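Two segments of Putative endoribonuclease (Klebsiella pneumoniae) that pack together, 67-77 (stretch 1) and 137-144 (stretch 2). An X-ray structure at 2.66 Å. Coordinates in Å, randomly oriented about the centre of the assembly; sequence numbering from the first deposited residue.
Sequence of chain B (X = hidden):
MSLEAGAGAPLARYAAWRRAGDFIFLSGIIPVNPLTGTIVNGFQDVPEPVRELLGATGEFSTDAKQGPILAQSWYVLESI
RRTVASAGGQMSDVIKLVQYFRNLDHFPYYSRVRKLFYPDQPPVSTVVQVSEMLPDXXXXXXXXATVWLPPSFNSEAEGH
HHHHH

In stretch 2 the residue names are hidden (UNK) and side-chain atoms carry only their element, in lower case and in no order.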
# COMPACT_ATOMS: atom_id res chain seq x y z
N GLY B 67 0.53 28.06 -1.88
CA GLY B 67 0.46 28.81 -0.62
C GLY B 67 1.15 28.17 0.56
O GLY B 67 1.92 28.84 1.26
N PRO B 68 0.89 26.87 0.81
CA PRO B 68 1.39 26.34 2.09
C PRO B 68 2.92 26.20 2.18
O PRO B 68 3.52 26.58 3.20
CB PRO B 68 0.67 25.00 2.22
CG PRO B 68 -0.61 25.22 1.41
CD PRO B 68 -0.13 25.98 0.22
N ILE B 69 3.55 25.70 1.12
CA ILE B 69 5.00 25.56 1.12
C ILE B 69 5.70 26.94 1.12
O ILE B 69 6.72 27.12 1.81
CB ILE B 69 5.49 24.64 -0.03
CG1 ILE B 69 7.01 24.44 0.01
CG2 ILE B 69 5.11 25.20 -1.35
CD1 ILE B 69 7.58 24.07 1.37
N LEU B 70 5.15 27.91 0.37
CA LEU B 70 5.73 29.25 0.28
C LEU B 70 5.63 29.92 1.63
O LEU B 70 6.62 30.37 2.20
CB LEU B 70 5.03 30.07 -0.81
CG LEU B 70 5.29 29.67 -2.28
CD1 LEU B 70 4.37 30.43 -3.25
CD2 LEU B 70 6.77 29.83 -2.68
N ALA B 71 4.43 29.91 2.19
CA ALA B 71 4.19 30.50 3.49
C ALA B 71 5.04 29.88 4.58
O ALA B 71 5.63 30.60 5.37
CB ALA B 71 2.72 30.40 3.85
N GLN B 72 5.12 28.55 4.63
CA GLN B 72 5.92 27.88 5.65
C GLN B 72 7.41 28.16 5.47
O GLN B 72 8.14 28.39 6.45
CB GLN B 72 5.65 26.37 5.66
CG GLN B 72 4.27 25.94 6.21
CD GLN B 72 4.13 24.42 6.33
OE1 GLN B 72 5.09 23.69 6.14
NE2 GLN B 72 2.94 23.95 6.62
N SER B 73 7.88 28.18 4.23
CA SER B 73 9.28 28.44 4.00
C SER B 73 9.60 29.84 4.49
O SER B 73 10.61 30.07 5.19
CB SER B 73 9.63 28.30 2.53
OG SER B 73 9.35 26.99 2.06
N TRP B 74 8.73 30.78 4.12
CA TRP B 74 9.02 32.16 4.40
C TRP B 74 9.06 32.29 5.92
O TRP B 74 10.04 32.78 6.50
CB TRP B 74 7.99 33.10 3.77
CG TRP B 74 8.18 34.49 4.27
CD1 TRP B 74 9.08 35.42 3.81
CD2 TRP B 74 7.54 35.08 5.41
NE1 TRP B 74 9.01 36.57 4.57
CE2 TRP B 74 8.07 36.39 5.55
CE3 TRP B 74 6.55 34.65 6.30
CZ2 TRP B 74 7.64 37.27 6.56
CZ3 TRP B 74 6.11 35.52 7.30
CH2 TRP B 74 6.66 36.82 7.42
N TYR B 75 8.01 31.79 6.57
CA TYR B 75 7.89 31.86 8.01
C TYR B 75 9.11 31.30 8.73
O TYR B 75 9.53 31.81 9.76
CB TYR B 75 6.62 31.13 8.44
CG TYR B 75 6.09 31.62 9.74
CD1 TYR B 75 5.10 32.61 9.78
CD2 TYR B 75 6.59 31.11 10.95
CE1 TYR B 75 4.62 33.09 11.01
CE2 TYR B 75 6.10 31.58 12.18
CZ TYR B 75 5.13 32.57 12.20
OH TYR B 75 4.66 33.03 13.43
N VAL B 76 9.69 30.25 8.19
CA VAL B 76 10.81 29.61 8.84
C VAL B 76 12.07 30.42 8.64
O VAL B 76 12.84 30.65 9.57
CB VAL B 76 11.03 28.16 8.31
CG1 VAL B 76 12.48 27.69 8.55
CG2 VAL B 76 10.07 27.24 8.96
N LEU B 77 12.27 30.83 7.39
CA LEU B 77 13.44 31.62 7.02
C LEU B 77 13.49 32.95 7.76
O LEU B 77 14.54 33.33 8.29
CB LEU B 77 13.50 31.80 5.52
CG LEU B 77 13.95 30.53 4.78
CD1 LEU B 77 13.88 30.71 3.28
CD2 LEU B 77 15.37 30.11 5.19
N UNK B 137 2.14 16.07 10.63
CA UNK B 137 2.40 15.89 9.21
C UNK B 137 2.12 17.10 8.33
O UNK B 137 2.59 17.13 7.22
c UNK B 137 1.66 14.64 8.65
N UNK B 138 1.37 18.08 8.80
CA UNK B 138 1.15 19.31 8.01
C UNK B 138 2.40 20.24 7.90
O UNK B 138 2.38 21.24 7.13
o UNK B 138 0.24 20.69 9.82
c UNK B 138 -1.36 19.35 8.60
c UNK B 138 -0.06 20.18 8.53
N UNK B 139 3.46 19.93 8.65
CA UNK B 139 4.68 20.70 8.53
C UNK B 139 5.50 20.17 7.35
O UNK B 139 5.94 19.03 7.36
c UNK B 139 4.76 21.64 10.87
c UNK B 139 5.45 20.71 9.89
c UNK B 139 6.91 21.06 9.72
N UNK B 140 5.72 21.01 6.35
CA UNK B 140 6.30 20.61 5.08
C UNK B 140 7.80 20.86 4.92
O UNK B 140 8.45 20.30 4.02
c UNK B 140 4.06 21.19 3.85
c UNK B 140 3.72 19.79 3.48
c UNK B 140 3.50 22.18 2.79
c UNK B 140 5.58 21.32 3.93
N UNK B 141 8.35 21.68 5.81
CA UNK B 141 9.73 22.14 5.70
C UNK B 141 10.24 22.46 7.09
O UNK B 141 9.53 23.02 7.90
c UNK B 141 8.86 24.50 5.19
c UNK B 141 12.19 23.25 3.81
c UNK B 141 11.26 23.95 4.74
c UNK B 141 9.84 23.39 4.77
N UNK B 142 11.46 22.06 7.41
CA UNK B 142 12.06 22.45 8.66
C UNK B 142 13.53 22.72 8.38
O UNK B 142 14.20 21.87 7.79
c UNK B 142 11.92 21.37 9.72
o UNK B 142 13.60 20.76 12.97
c UNK B 142 12.74 20.72 12.05
o UNK B 142 11.67 20.08 12.15
c UNK B 142 13.02 21.48 10.78
N UNK B 143 14.01 23.90 8.79
CA UNK B 143 15.42 24.29 8.53
C UNK B 143 16.22 24.43 9.81
O UNK B 143 15.73 24.96 10.79
c UNK B 143 17.02 25.90 7.47
c UNK B 143 15.55 25.62 7.76
c UNK B 143 14.78 25.58 6.47
N UNK B 144 17.44 23.93 9.78
CA UNK B 144 18.37 24.05 10.90
C UNK B 144 19.52 24.95 10.47
O UNK B 144 20.10 24.76 9.42
c UNK B 144 18.89 22.66 11.30
c UNK B 144 20.78 21.37 12.43
o UNK B 144 22.01 21.44 12.14
c UNK B 144 19.92 22.64 12.43
o UNK B 144 20.23 20.29 12.72

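Position 137 carries a single side-chain carbon, CB, and lies out of reach of the helix formed by stretch 1; one carbon and nothing more makes it A137. At position 138 the first side-chain carbon bears one oxygen and one carbon, a branched hydroxyl side chain that stays 5.2 Å or more from the helix, while the backbone carbonyl meets the side chain of Q72. This is T138, and its O accepts a hydrogen bond from Q72 NE2 at 2.8 Å.

Position 139 has three carbons, the first carrying the other two. The short fork points sideways and makes little of the contact, and the backbone passes close to the amide oxygen of Q72. The residue is V139; its carbonyl carbon C lies 3.7 Å from Q72 OE1. Position 140 has four carbons forked at the second and points toward the helix, where one terminal carbon of the fork packs against P68 and I69, and its backbone nitrogen reaches Q72. The pattern is that of leucine: L140 CD1 sits 4.0 Å from P68 CB and 4.2 Å from I69 CB. L140 N donates to Q72 OE1 at 2.8 Å, close to linear at 162°.

Four carbons are found again at position 141, now forked at the first and with one arm two carbons long. The strand begins here. The one-carbon arm faces stretch 1 and lies against Q72, I69 and S73, so the residue is I141. Its CG2 approaches Q72 CB at 3.7 Å and I69 CD1 at 4.1 Å, and lies 4.0 Å from S73 OG, a hydroxyl already engaged within the helix through its 2.6 Å hydrogen bond to I69 O.

Position 142 shows three carbons in a chain, the third carrying two oxygens: a carboxylate two methylenes from CA, pointing away from the helix, hence E142. Position 143 has three carbons, forked at the first, and points back toward it, one branch carbon meeting V76; this is V143, with CG2 3.8 Å from V76 CG1. Position 144 repeats the three carbons and terminal pair of oxygens and points away. It is E144, and both carboxylate oxygens are hydrogen-bonded elsewhere in the structure.

The contact joins a polar clamp to an apolar seam. The side-chain amide of Q72 uses both its oxygen and its nitrogen, accepting from L140 N and donating to T138 O, and so fixes the loop just before the strand. From there helix and strand run in nearly the same direction, 20° apart, and the strand's alternation turns I141 and V143 toward the helix while the two glutamates face away. I69 and V76 supply the matching apolar surface, seven residues or about two helical turns apart, so the packing continues along the strand beyond the clamp.

Stretch 2, residues 137-144: ATVLIEVE
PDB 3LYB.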